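Prolyl oligopeptidase (PDB 1YR2) acts as a serine-type prolyl endopeptidase, probably cleaving oligopeptides after proline and far less readily after alanine. Local coordinates at residues Pro339-Ile343 with Lys363-Val369; Asp418-Leu423 with Val434-Pro439; Ser426-Gln430 with Pro456-Val461; Gly509-Trp513 with Gln710-Ala714; Phe610-Trp616 with Asp659-His665. All coordinates share one frame; numbering follows the deposited sequence.

The five contacts sample the two domains of a prolyl oligopeptidase and the junction between them. Interactions 1 and 2 belong to the propeller. The first is a surface contact between adjoining blades, rich in water; the second is partly buried, lies within the last blade and rests on four backbone bonds. Interaction 3 starts from the strand 421-427 of interaction 2 but leads to the catalytic domain, where side chains take over from backbone pairing. It touches interaction 4 through Met511. Interaction 4 is buried, two helices joined by an amide and an indole. Interaction 5, nested within interaction 4 along the chain, joins two loops, partly buried, through aromatic packing, a threonine hydrogen bond and a water.

Interaction 1: residues Pro339-Ile343 with Lys363-Val369; sequences PLKKI and KDNLESV
Leu340 and Leu366 join two adjacent blades of the seven-bladed beta propeller. The segment 339-343 leads into strand 342-347, the third of one blade, and 365-372 is the first strand of the next, so the two belong to different sheets. One direct hydrogen bond spans the gap, from Leu366 N to Leu340 O over 3.0 Å and nearly straight at 164°.

Water carries the rest of the polar contact. One molecule donates to Pro339 O and, at 2.9 Å, to Asn365 OD1. A second accepts from Lys341 NZ at 2.6 Å and lies 2.8 Å from both Asn365 OD1 and Leu366 O. The Lys341 chain bends at chi2 and again at chi4, which brings NZ to this water, and Gln319 is the direct partner of the same nitrogen. Asn365 OD1 thus lies within reach of both waters.

Van der Waals contacts flank the waters. Leu340 sets its methyls against polar groups, CD1 on Lys363 O at 3.3 Å and CD2 on the side chain of Asn365. The apolar pairs belong to Ile343. It crosses Leu366 at about a right angle, CG1 to CD2, with Val333 of strand 329-334 packed against Leu366. Farther along the strands Ile343 and Val369 meet tip to tip, CD1 to CG2 at 3.7 Å.

Interaction 2: residues Asp418-Leu423 with Val434-Pro439; sequences DRHAYL and VLALDP
The two middle strands of the seventh propeller blade, 421-427 and 433-438, run antiparallel here, with Ala421 opposite Leu437, Tyr422 opposite Ala436 and Leu423 opposite Leu435. The first and last are hydrogen-bonded pairs. Leu437 N donates to Ala421 O at 2.8 Å, almost straight at 174° although the donor stands well above the carbonyl plane; Ala421 N returns a more bent bond to Leu437 O. The Leu423 and Leu435 pair exchanges bonds of 3.0 Å and 2.8 Å, from Leu423 N to Leu435 O and from Leu435 N to Leu423 O. Between them, Tyr422 CA lies 3.2 Å from Leu435 O in a CA-H...O contact.

Side chains alternate across the sheet. Ala421 CB packs on Leu437 CD2 at 3.9 Å on the face shared with Leu423 and Leu435. On the other face Tyr422 crosses Val434, CB to CG1 at 4.0 Å, and its hydroxyl reaches Arg116 of the first blade. Past the paired residues Pro439 CD sits 3.2 Å from Arg419 O, and a water bonded to Asp438 OD1, which also accepts from Ala440 N, touches that carbonyl weakly. Backbone bonds therefore fix the register, while the tyrosine hydroxyl adds a polar bond from the last blade to the first.

Interaction 3: residues Ser426-Gln430 with Pro456-Val461; sequences SSFTQ and PADFRV
Thr429 meets Phe459 and Val461 across the junction between the propeller and the catalytic domain, and its side chain can be traced atom by atom. CB lies 3.9 Å from Phe459 CB. The branch CG2 comes closer, 3.6 Å from Phe459 CB, and approaches the ring obliquely. OG1 occupies the slot between backbone N and carbonyl carbon (chi1 53°), from where it hydrogen-bonds a water at 3.2 Å; that water donates to Phe459 O, bridging the segments. Val461 CG2 lies 4.1 Å from the same OG1. Behind the side chain, Thr429 O is buried against Pro456 CB at 3.4 Å with no polar partner in the model, and Gln430, bent at chi2, brings OE1 to the same proline ring.

A type I turn from Ser427 to Gln430 presents these groups. Phe428 crosses Val461 at about a right angle, receiving CG1 at its ring edge. The turn thus sits at the edge strand 459-467 of the catalytic sheet, with Val479 of strand 473-481 beside it and Met511 of helix 508-514 packed against Thr429 and Phe459.

Interaction 4: residues Gly509-Trp513 with Gln710-Ala714; sequences GFMTW and QAFLA
Gly509-Trp513 and Gln710-Ala714 are turns of two helices, 508-514 and 699-717. The axes of segments 509-513 and 710-714 lie 35° apart and approach no closer than 11.8 Å, so long side chains must span the gap. Gln710 does so with its chain extended beyond CG: NE2 donates to Gly509 O at 2.8 Å and 165°. The acceptor lies in the plane of the amide, but the donor stands far above the plane of the Gly509 carbonyl. OE1 rests beside Thr512 CG2 at 3.6 Å.

Trp513 packs alongside, with its ring at 82° to the Gln710 amide. CG is anti to the backbone N, which swings the indole toward the other helix, where the edge atom CZ3 lies 3.8 Å from Ala714 N and 4.1 Å from Leu713 CB. Its NE1 is bonded to Ala519 O.

In this alpha/beta-hydrolase domain one buried amide thus ties the helices directly. Gly509 O, weakly bonded within its own helix by Thr512 N and Trp513 N, gains a shorter bond from across the gap.

Interaction 5: residues Phe610-Trp616 with Asp659-His665; sequences FTAGRYW and DRVVPGH
Phe610 and Val662 form the apolar heart of this loop pairing. Val662 CG2 points over one face of the phenyl ring, 3.9 Å from its centroid, in a CH-pi contact. The edge of the same phenyl is turned toward the face of His665, with centroids 5.8 Å apart and planes at 74°, while His665 ND1 is held by Asp603 N.

The polar contacts gather on Thr611. Its OG1 donates to Asp659 O at 2.9 Å, coming from above the carbonyl plane, and accepts from a water at 3.0 Å. That water also donates to Arg660 O and accepts from Val662 N at 3.1 Å, so it stitches the threonine to the carbonyl of Arg660 and the NH of Val662.

In the alpha/beta-hydrolase fold these are loops beyond the C-terminal ends of strands 594-598 and 649-654, probably near the active site; the side chain of Arg660 touches Ser575, in what is probably the nucleophile elbow.

Trp616 adds further van der Waals contacts. It crosses Val661 at about a right angle, CH2 to CG2 at 3.8 Å, and the same CH2 lies 3.4 Å from Arg660 O.

Interaction 1: residues Pro339-Ile343 with Lys363-Val369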
# COMPACT_ATOMS: atom_id res chain seq x y z
N PRO A 339 -21.94 4.47 -0.51
CA PRO A 339 -20.75 3.75 -0.98
C PRO A 339 -19.40 4.37 -0.56
O PRO A 339 -18.45 3.61 -0.35
CB PRO A 339 -20.92 3.78 -2.51
CG PRO A 339 -22.41 3.93 -2.72
CD PRO A 339 -22.88 4.80 -1.59
N LEU A 340 -19.33 5.69 -0.46
CA LEU A 340 -18.11 6.40 -0.04
C LEU A 340 -18.03 6.68 1.46
O LEU A 340 -17.10 7.34 1.94
CB LEU A 340 -17.97 7.70 -0.82
CG LEU A 340 -17.77 7.52 -2.33
CD1 LEU A 340 -17.40 8.85 -2.95
CD2 LEU A 340 -16.67 6.55 -2.59
N LYS A 341 -19.05 6.22 2.17
CA LYS A 341 -19.16 6.17 3.65
C LYS A 341 -19.51 7.53 4.25
O LYS A 341 -19.37 8.55 3.59
CB LYS A 341 -17.95 5.57 4.37
CG LYS A 341 -17.27 4.30 3.80
CD LYS A 341 -18.14 3.08 3.61
CE LYS A 341 -17.49 2.11 2.55
NZ LYS A 341 -16.08 1.66 2.86
N LYS A 342 -20.01 7.48 5.48
CA LYS A 342 -20.47 8.63 6.24
C LYS A 342 -20.23 8.35 7.74
O LYS A 342 -19.91 7.26 8.15
CB LYS A 342 -21.96 8.88 5.94
CG LYS A 342 -22.88 7.81 6.40
CD LYS A 342 -24.31 7.96 5.86
CE LYS A 342 -25.24 6.90 6.45
NZ LYS A 342 -26.58 6.93 5.85
N ILE A 343 -20.33 9.37 8.55
CA ILE A 343 -20.20 9.23 9.99
C ILE A 343 -21.55 9.38 10.68
O ILE A 343 -22.21 10.40 10.54
CB ILE A 343 -19.23 10.29 10.51
CG1 ILE A 343 -17.86 10.11 9.81
CG2 ILE A 343 -19.02 10.08 12.03
CD1 ILE A 343 -16.87 11.14 10.16
N LYS A 363 -18.06 13.61 -1.72
CA LYS A 363 -17.54 13.21 -3.02
C LYS A 363 -16.29 12.34 -2.93
O LYS A 363 -15.92 11.67 -3.90
CB LYS A 363 -17.17 14.45 -3.82
CG LYS A 363 -18.39 15.35 -4.11
CD LYS A 363 -19.15 14.81 -5.32
CE LYS A 363 -20.60 15.36 -5.41
NZ LYS A 363 -20.94 15.68 -6.82
N ASP A 364 -15.65 12.36 -1.76
CA ASP A 364 -14.38 11.64 -1.53
C ASP A 364 -14.62 10.40 -0.69
O ASP A 364 -15.47 10.41 0.22
CB ASP A 364 -13.39 12.51 -0.78
CG ASP A 364 -12.99 13.76 -1.55
OD1 ASP A 364 -12.97 13.74 -2.81
OD2 ASP A 364 -12.68 14.81 -0.96
N ASN A 365 -13.84 9.35 -0.97
CA ASN A 365 -13.90 8.13 -0.22
C ASN A 365 -13.38 8.35 1.20
O ASN A 365 -12.25 8.83 1.40
CB ASN A 365 -13.12 7.03 -0.94
CG ASN A 365 -13.37 5.66 -0.35
OD1 ASN A 365 -14.42 5.39 0.24
ND2 ASN A 365 -12.41 4.75 -0.56
N LEU A 366 -14.20 7.98 2.18
CA LEU A 366 -13.78 8.03 3.59
C LEU A 366 -13.16 6.71 4.00
O LEU A 366 -13.84 5.69 4.13
CB LEU A 366 -14.96 8.32 4.51
CG LEU A 366 -14.76 8.40 6.00
CD1 LEU A 366 -13.79 9.49 6.31
CD2 LEU A 366 -16.04 8.74 6.66
N GLU A 367 -11.88 6.77 4.30
CA GLU A 367 -11.06 5.63 4.61
C GLU A 367 -11.14 5.20 6.09
O GLU A 367 -11.29 4.02 6.38
CB GLU A 367 -9.63 6.01 4.22
CG GLU A 367 -8.62 4.92 4.12
CD GLU A 367 -7.40 5.41 3.30
OE1 GLU A 367 -6.72 6.43 3.70
OE2 GLU A 367 -7.18 4.77 2.23
N SER A 368 -11.10 6.16 7.02
CA SER A 368 -10.99 5.83 8.45
C SER A 368 -11.29 7.10 9.25
O SER A 368 -11.18 8.23 8.72
CB SER A 368 -9.59 5.27 8.82
OG SER A 368 -8.62 6.29 8.66
N VAL A 369 -11.71 6.90 10.49
CA VAL A 369 -12.08 8.00 11.38
C VAL A 369 -11.57 7.64 12.74
O VAL A 369 -11.63 6.50 13.11
CB VAL A 369 -13.60 8.17 11.44
CG1 VAL A 369 -13.95 9.13 12.51
CG2 VAL A 369 -14.13 8.68 10.13
O HOH W 1 -15.92 3.34 -1.08
O HOH W 2 -14.33 3.58 2.42

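Interaction 2: residues Asp418-Leu423 with Val434-Pro439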
# COMPACT_ATOMS: atom_id res chain seq x y z
N ASP A 418 -8.09 13.66 25.78
CA ASP A 418 -6.63 13.73 25.81
C ASP A 418 -6.16 14.78 24.78
O ASP A 418 -6.58 14.74 23.61
CB ASP A 418 -6.09 12.33 25.45
CG ASP A 418 -4.61 12.17 25.68
OD1 ASP A 418 -3.86 13.17 25.65
OD2 ASP A 418 -4.11 11.02 25.88
N ARG A 419 -5.26 15.67 25.17
CA ARG A 419 -4.75 16.71 24.28
C ARG A 419 -3.62 16.26 23.34
O ARG A 419 -3.26 16.99 22.45
CB ARG A 419 -4.28 17.91 25.10
CG ARG A 419 -2.97 17.71 25.87
CD ARG A 419 -2.83 18.69 27.01
NE ARG A 419 -1.83 18.31 28.01
CZ ARG A 419 -1.36 19.14 28.94
NH1 ARG A 419 -1.80 20.40 29.01
NH2 ARG A 419 -0.45 18.72 29.81
N HIS A 420 -3.08 15.06 23.55
CA HIS A 420 -1.99 14.52 22.73
C HIS A 420 -2.61 13.50 21.80
O HIS A 420 -3.26 12.53 22.24
CB HIS A 420 -0.92 13.85 23.60
CG HIS A 420 -0.21 14.81 24.49
ND1 HIS A 420 0.40 15.95 24.02
CD2 HIS A 420 -0.09 14.85 25.84
CE1 HIS A 420 0.89 16.64 25.03
NE2 HIS A 420 0.62 15.98 26.15
N ALA A 421 -2.52 13.78 20.51
CA ALA A 421 -2.88 12.80 19.49
C ALA A 421 -1.73 12.60 18.50
O ALA A 421 -0.74 13.32 18.54
CB ALA A 421 -4.15 13.25 18.77
N TYR A 422 -1.85 11.60 17.65
CA TYR A 422 -0.77 11.17 16.74
C TYR A 422 -1.41 10.72 15.43
O TYR A 422 -2.50 10.16 15.44
CB TYR A 422 0.03 10.03 17.35
CG TYR A 422 0.56 10.44 18.70
CD1 TYR A 422 1.76 11.13 18.81
CD2 TYR A 422 -0.22 10.28 19.85
CE1 TYR A 422 2.23 11.60 20.06
CE2 TYR A 422 0.21 10.74 21.08
CZ TYR A 422 1.43 11.41 21.18
OH TYR A 422 1.83 11.87 22.41
N LEU A 423 -0.71 10.95 14.33
CA LEU A 423 -1.16 10.61 12.98
C LEU A 423 0.02 9.99 12.23
O LEU A 423 1.12 10.54 12.27
CB LEU A 423 -1.64 11.90 12.29
CG LEU A 423 -2.20 11.92 10.89
CD1 LEU A 423 -3.41 11.03 10.85
CD2 LEU A 423 -2.73 13.31 10.58
N VAL A 434 5.42 8.82 12.51
CA VAL A 434 4.42 9.34 13.43
C VAL A 434 4.58 10.85 13.62
O VAL A 434 5.66 11.33 13.99
CB VAL A 434 4.54 8.60 14.80
CG1 VAL A 434 3.59 9.23 15.83
CG2 VAL A 434 4.29 7.08 14.63
N LEU A 435 3.53 11.61 13.33
CA LEU A 435 3.43 13.03 13.65
C LEU A 435 2.62 13.25 14.91
O LEU A 435 1.64 12.54 15.15
CB LEU A 435 2.70 13.77 12.52
CG LEU A 435 3.32 13.63 11.13
CD1 LEU A 435 2.36 14.35 10.13
CD2 LEU A 435 4.73 14.18 11.07
N ALA A 436 2.95 14.30 15.66
CA ALA A 436 2.13 14.67 16.81
C ALA A 436 1.03 15.56 16.24
O ALA A 436 1.28 16.37 15.34
CB ALA A 436 2.95 15.44 17.86
N LEU A 437 -0.19 15.33 16.69
CA LEU A 437 -1.36 16.09 16.28
C LEU A 437 -1.94 16.77 17.49
O LEU A 437 -2.21 16.13 18.48
CB LEU A 437 -2.40 15.14 15.66
CG LEU A 437 -3.79 15.67 15.41
CD1 LEU A 437 -3.77 16.73 14.34
CD2 LEU A 437 -4.72 14.49 15.07
N ASP A 438 -2.13 18.08 17.43
CA ASP A 438 -2.85 18.81 18.47
C ASP A 438 -4.29 18.89 18.00
O ASP A 438 -4.60 19.59 17.05
CB ASP A 438 -2.27 20.21 18.63
CG ASP A 438 -2.98 21.01 19.72
OD1 ASP A 438 -4.05 20.59 20.20
OD2 ASP A 438 -2.55 22.09 20.12
N PRO A 439 -5.17 18.14 18.61
CA PRO A 439 -6.53 18.05 18.08
C PRO A 439 -7.29 19.35 18.21
O PRO A 439 -8.13 19.58 17.36
CB PRO A 439 -7.12 16.85 18.85
CG PRO A 439 -6.42 16.79 20.06
CD PRO A 439 -4.99 17.32 19.81
O HOH W 3 -5.30 19.83 22.39

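Interaction 3: residues Ser426-Gln430 with Pro456-Val461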
# COMPACT_ATOMS: atom_id res chain seq x y z
N SER A 426 2.91 9.17 5.36
CA SER A 426 3.99 8.75 4.48
C SER A 426 3.84 9.40 3.11
O SER A 426 2.74 9.92 2.75
CB SER A 426 4.01 7.24 4.37
OG SER A 426 3.03 6.82 3.44
N SER A 427 4.91 9.44 2.34
CA SER A 427 4.82 9.95 0.99
C SER A 427 6.04 9.51 0.20
O SER A 427 6.85 8.79 0.72
CB SER A 427 4.71 11.49 0.97
OG SER A 427 4.20 11.91 -0.29
N PHE A 428 6.17 9.94 -1.05
CA PHE A 428 7.27 9.48 -1.90
C PHE A 428 8.63 9.83 -1.32
O PHE A 428 9.61 9.13 -1.58
CB PHE A 428 7.13 10.01 -3.32
CG PHE A 428 5.85 9.64 -3.96
CD1 PHE A 428 5.64 8.34 -4.37
CD2 PHE A 428 4.81 10.57 -4.10
CE1 PHE A 428 4.45 7.96 -4.94
CE2 PHE A 428 3.61 10.21 -4.74
CZ PHE A 428 3.43 8.88 -5.13
N THR A 429 8.71 10.88 -0.49
CA THR A 429 9.99 11.22 0.15
C THR A 429 9.91 11.20 1.64
O THR A 429 10.77 11.79 2.33
CB THR A 429 10.44 12.61 -0.29
OG1 THR A 429 9.36 13.53 -0.05
CG2 THR A 429 10.66 12.60 -1.81
N GLN A 430 8.94 10.49 2.16
CA GLN A 430 8.74 10.37 3.61
C GLN A 430 8.36 8.95 3.98
O GLN A 430 7.20 8.55 3.86
CB GLN A 430 7.70 11.38 4.08
CG GLN A 430 7.35 11.33 5.56
CD GLN A 430 8.53 11.65 6.40
OE1 GLN A 430 8.87 12.82 6.57
NE2 GLN A 430 9.18 10.62 6.93
N PRO A 456 13.70 14.57 4.47
CA PRO A 456 12.45 14.74 3.69
C PRO A 456 12.12 16.17 3.24
O PRO A 456 11.61 16.32 2.13
CB PRO A 456 11.37 14.17 4.62
CG PRO A 456 12.12 13.12 5.39
CD PRO A 456 13.49 13.74 5.67
N ALA A 457 12.44 17.19 4.03
CA ALA A 457 12.27 18.60 3.63
C ALA A 457 13.19 19.09 2.47
O ALA A 457 13.00 20.19 1.96
CB ALA A 457 12.48 19.50 4.84
N ASP A 458 14.16 18.28 2.05
CA ASP A 458 14.97 18.62 0.90
C ASP A 458 14.32 18.21 -0.42
O ASP A 458 14.94 18.32 -1.46
CB ASP A 458 16.34 17.92 0.98
CG ASP A 458 17.33 18.66 1.86
OD1 ASP A 458 17.01 19.77 2.30
OD2 ASP A 458 18.46 18.19 2.15
N PHE A 459 13.08 17.76 -0.37
CA PHE A 459 12.39 17.28 -1.56
C PHE A 459 10.98 17.86 -1.55
O PHE A 459 10.46 18.19 -0.48
CB PHE A 459 12.30 15.75 -1.55
CG PHE A 459 13.60 15.08 -1.44
CD1 PHE A 459 14.20 14.93 -0.20
CD2 PHE A 459 14.26 14.64 -2.57
CE1 PHE A 459 15.47 14.39 -0.13
CE2 PHE A 459 15.51 14.05 -2.46
CZ PHE A 459 16.08 13.95 -1.23
N ARG A 460 10.36 17.90 -2.72
CA ARG A 460 9.01 18.40 -2.87
C ARG A 460 8.16 17.43 -3.67
O ARG A 460 8.59 17.02 -4.76
CB ARG A 460 9.10 19.71 -3.64
CG ARG A 460 7.94 20.63 -3.46
CD ARG A 460 8.16 22.03 -4.11
NE ARG A 460 9.07 22.87 -3.32
CZ ARG A 460 10.25 23.36 -3.73
NH1 ARG A 460 10.73 23.09 -4.95
NH2 ARG A 460 10.97 24.11 -2.90
N VAL A 461 6.98 17.07 -3.15
CA VAL A 461 5.98 16.32 -3.93
C VAL A 461 4.99 17.36 -4.44
O VAL A 461 4.41 18.10 -3.63
CB VAL A 461 5.22 15.31 -3.05
CG1 VAL A 461 4.10 14.62 -3.80
CG2 VAL A 461 6.18 14.28 -2.48
O HOH W 4 8.79 16.44 1.02

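Interaction 4: residues Gly509-Trp513 with Gln710-Ala714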
# COMPACT_ATOMS: atom_id res chain seq x y z
N GLY A 509 13.26 2.33 -3.98
CA GLY A 509 13.67 2.40 -5.37
C GLY A 509 13.42 3.75 -6.01
O GLY A 509 14.34 4.35 -6.57
N PHE A 510 12.24 4.30 -5.85
CA PHE A 510 11.95 5.62 -6.45
C PHE A 510 12.79 6.70 -5.79
O PHE A 510 13.28 7.61 -6.48
CB PHE A 510 10.48 5.98 -6.43
CG PHE A 510 9.63 5.06 -7.30
CD1 PHE A 510 10.16 4.44 -8.45
CD2 PHE A 510 8.34 4.80 -6.95
CE1 PHE A 510 9.38 3.54 -9.21
CE2 PHE A 510 7.54 3.93 -7.73
CZ PHE A 510 8.07 3.30 -8.84
N MET A 511 13.01 6.57 -4.50
CA MET A 511 13.82 7.55 -3.76
C MET A 511 15.27 7.58 -4.23
O MET A 511 15.93 8.63 -4.21
CB MET A 511 13.76 7.26 -2.28
CG MET A 511 14.35 8.35 -1.39
SD MET A 511 13.33 9.87 -1.48
CE MET A 511 14.61 10.92 -1.39
N THR A 512 15.78 6.43 -4.63
CA THR A 512 17.13 6.31 -5.17
C THR A 512 17.25 7.21 -6.41
O THR A 512 18.26 7.92 -6.58
CB THR A 512 17.44 4.82 -5.53
OG1 THR A 512 17.39 4.01 -4.36
CG2 THR A 512 18.88 4.64 -6.12
N TRP A 513 16.27 7.13 -7.31
CA TRP A 513 16.27 7.96 -8.51
C TRP A 513 16.19 9.44 -8.15
O TRP A 513 17.00 10.22 -8.63
CB TRP A 513 15.10 7.61 -9.42
CG TRP A 513 14.98 8.32 -10.69
CD1 TRP A 513 14.23 9.41 -10.94
CD2 TRP A 513 15.63 7.98 -11.93
NE1 TRP A 513 14.36 9.78 -12.26
CE2 TRP A 513 15.21 8.92 -12.89
CE3 TRP A 513 16.49 6.97 -12.32
CZ2 TRP A 513 15.61 8.86 -14.22
CZ3 TRP A 513 16.89 6.90 -13.66
CH2 TRP A 513 16.46 7.85 -14.58
N GLN A 710 17.70 0.99 -13.01
CA GLN A 710 17.90 2.42 -12.97
C GLN A 710 19.18 2.88 -13.68
O GLN A 710 19.23 3.96 -14.24
CB GLN A 710 17.78 2.95 -11.55
CG GLN A 710 16.33 2.94 -11.07
CD GLN A 710 16.13 3.62 -9.73
OE1 GLN A 710 17.06 4.28 -9.20
NE2 GLN A 710 14.92 3.50 -9.19
N ALA A 711 20.23 2.09 -13.61
CA ALA A 711 21.45 2.42 -14.37
C ALA A 711 21.14 2.44 -15.87
O ALA A 711 21.62 3.33 -16.59
CB ALA A 711 22.52 1.38 -14.09
N PHE A 712 20.37 1.46 -16.35
CA PHE A 712 19.95 1.40 -17.77
C PHE A 712 19.13 2.64 -18.12
O PHE A 712 19.43 3.38 -19.06
CB PHE A 712 19.18 0.11 -18.00
CG PHE A 712 18.79 -0.16 -19.42
CD1 PHE A 712 17.57 0.25 -19.90
CD2 PHE A 712 19.59 -0.93 -20.22
CE1 PHE A 712 17.21 -0.07 -21.21
CE2 PHE A 712 19.23 -1.26 -21.54
CZ PHE A 712 18.06 -0.84 -22.02
N LEU A 713 18.09 2.90 -17.36
CA LEU A 713 17.26 4.09 -17.60
C LEU A 713 18.06 5.40 -17.50
O LEU A 713 17.85 6.34 -18.29
CB LEU A 713 16.06 4.14 -16.64
CG LEU A 713 15.14 2.92 -16.67
CD1 LEU A 713 13.95 3.10 -15.69
CD2 LEU A 713 14.62 2.63 -18.09
N ALA A 714 18.94 5.51 -16.51
CA ALA A 714 19.81 6.69 -16.38
C ALA A 714 20.72 6.90 -17.57
O ALA A 714 20.90 8.00 -18.03
CB ALA A 714 20.69 6.58 -15.13

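Interaction 5: residues Phe610-Trp616 with Asp659-His665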
# COMPACT_ATOMS: atom_id res chain seq x y z
N PHE A 610 -3.06 -19.25 -19.37
CA PHE A 610 -2.04 -19.61 -18.38
C PHE A 610 -2.53 -19.49 -16.96
O PHE A 610 -3.54 -18.81 -16.67
CB PHE A 610 -0.75 -18.81 -18.59
CG PHE A 610 -0.26 -18.85 -20.00
CD1 PHE A 610 0.44 -19.96 -20.48
CD2 PHE A 610 -0.53 -17.80 -20.86
CE1 PHE A 610 0.87 -19.99 -21.78
CE2 PHE A 610 -0.07 -17.83 -22.17
CZ PHE A 610 0.62 -18.92 -22.62
N THR A 611 -1.83 -20.22 -16.08
CA THR A 611 -2.10 -20.23 -14.65
C THR A 611 -3.45 -19.57 -14.33
O THR A 611 -4.50 -20.09 -14.66
CB THR A 611 -0.91 -19.52 -13.89
OG1 THR A 611 -0.75 -18.14 -14.34
CG2 THR A 611 0.44 -20.23 -14.20
N ALA A 612 -3.30 -18.31 -13.95
CA ALA A 612 -4.14 -17.43 -13.21
C ALA A 612 -4.77 -16.34 -14.08
O ALA A 612 -5.52 -15.47 -13.58
CB ALA A 612 -3.18 -16.70 -12.24
N GLY A 613 -4.39 -16.31 -15.35
CA GLY A 613 -4.68 -15.17 -16.19
C GLY A 613 -6.14 -15.11 -16.56
O GLY A 613 -6.66 -14.04 -16.91
N ARG A 614 -6.83 -16.24 -16.48
CA ARG A 614 -8.27 -16.26 -16.77
C ARG A 614 -9.09 -15.33 -15.85
O ARG A 614 -10.16 -14.82 -16.24
CB ARG A 614 -8.81 -17.68 -16.74
CG ARG A 614 -10.24 -17.84 -17.26
CD ARG A 614 -10.58 -17.23 -18.65
NE ARG A 614 -12.00 -17.38 -18.98
CZ ARG A 614 -12.51 -17.28 -20.20
NH1 ARG A 614 -11.71 -17.00 -21.23
NH2 ARG A 614 -13.83 -17.45 -20.40
N TYR A 615 -8.59 -15.03 -14.67
CA TYR A 615 -9.26 -14.10 -13.75
C TYR A 615 -9.18 -12.64 -14.28
O TYR A 615 -9.96 -11.81 -13.89
CB TYR A 615 -8.69 -14.22 -12.30
CG TYR A 615 -9.18 -15.47 -11.62
CD1 TYR A 615 -10.48 -15.53 -11.16
CD2 TYR A 615 -8.40 -16.61 -11.52
CE1 TYR A 615 -10.98 -16.63 -10.60
CE2 TYR A 615 -8.90 -17.76 -10.94
CZ TYR A 615 -10.21 -17.77 -10.50
OH TYR A 615 -10.80 -18.87 -9.89
N TRP A 616 -8.29 -12.36 -15.19
CA TRP A 616 -8.13 -10.99 -15.67
C TRP A 616 -9.12 -10.56 -16.75
O TRP A 616 -9.07 -9.41 -17.16
CB TRP A 616 -6.73 -10.79 -16.22
CG TRP A 616 -5.69 -11.07 -15.23
CD1 TRP A 616 -5.78 -11.01 -13.88
CD2 TRP A 616 -4.37 -11.48 -15.53
NE1 TRP A 616 -4.58 -11.37 -13.31
CE2 TRP A 616 -3.70 -11.66 -14.31
CE3 TRP A 616 -3.68 -11.72 -16.72
CZ2 TRP A 616 -2.38 -12.09 -14.25
CZ3 TRP A 616 -2.35 -12.17 -16.65
CH2 TRP A 616 -1.73 -12.33 -15.44
N ASP A 659 4.31 -17.59 -11.18
CA ASP A 659 2.94 -18.15 -11.16
C ASP A 659 1.87 -17.16 -11.55
O ASP A 659 0.76 -17.56 -11.89
CB ASP A 659 2.61 -18.66 -9.78
CG ASP A 659 3.42 -19.87 -9.42
OD1 ASP A 659 3.66 -20.73 -10.31
OD2 ASP A 659 3.89 -20.03 -8.29
N ARG A 660 2.18 -15.89 -11.41
CA ARG A 660 1.20 -14.86 -11.56
C ARG A 660 1.14 -14.40 -12.99
O ARG A 660 0.10 -14.50 -13.59
CB ARG A 660 1.54 -13.71 -10.65
CG ARG A 660 0.46 -12.70 -10.61
CD ARG A 660 0.60 -11.71 -9.48
NE ARG A 660 -0.61 -10.92 -9.43
CZ ARG A 660 -0.84 -9.81 -10.11
NH1 ARG A 660 0.09 -9.27 -10.90
NH2 ARG A 660 -2.02 -9.20 -9.98
N VAL A 661 2.24 -13.89 -13.51
CA VAL A 661 2.34 -13.61 -14.94
C VAL A 661 3.40 -14.53 -15.53
O VAL A 661 4.57 -14.34 -15.25
CB VAL A 661 2.73 -12.15 -15.23
CG1 VAL A 661 2.78 -11.90 -16.74
CG2 VAL A 661 1.77 -11.14 -14.57
N VAL A 662 3.01 -15.50 -16.34
CA VAL A 662 4.00 -16.49 -16.82
C VAL A 662 5.10 -15.76 -17.62
O VAL A 662 4.82 -14.84 -18.41
CB VAL A 662 3.41 -17.64 -17.65
CG1 VAL A 662 2.55 -18.59 -16.74
CG2 VAL A 662 2.62 -17.14 -18.85
N PRO A 663 6.35 -16.17 -17.44
CA PRO A 663 7.45 -15.44 -18.07
C PRO A 663 7.44 -15.50 -19.58
O PRO A 663 8.04 -14.63 -20.25
CB PRO A 663 8.71 -16.12 -17.50
CG PRO A 663 8.24 -16.89 -16.30
CD PRO A 663 6.81 -17.29 -16.60
N GLY A 664 6.75 -16.50 -20.14
CA GLY A 664 6.60 -16.59 -21.56
C GLY A 664 6.14 -15.32 -22.24
O GLY A 664 6.51 -15.10 -23.39
N HIS A 665 5.30 -14.52 -21.59
CA HIS A 665 4.91 -13.22 -22.13
C HIS A 665 6.17 -12.37 -22.42
O HIS A 665 6.35 -11.86 -23.52
CB HIS A 665 4.02 -12.43 -21.15
CG HIS A 665 2.63 -12.96 -20.99
ND1 HIS A 665 1.65 -12.77 -21.94
CD2 HIS A 665 2.04 -13.63 -19.96
CE1 HIS A 665 0.53 -13.32 -21.51
NE2 HIS A 665 0.73 -13.83 -20.30
O HOH W 5 -0.10 -15.89 -16.20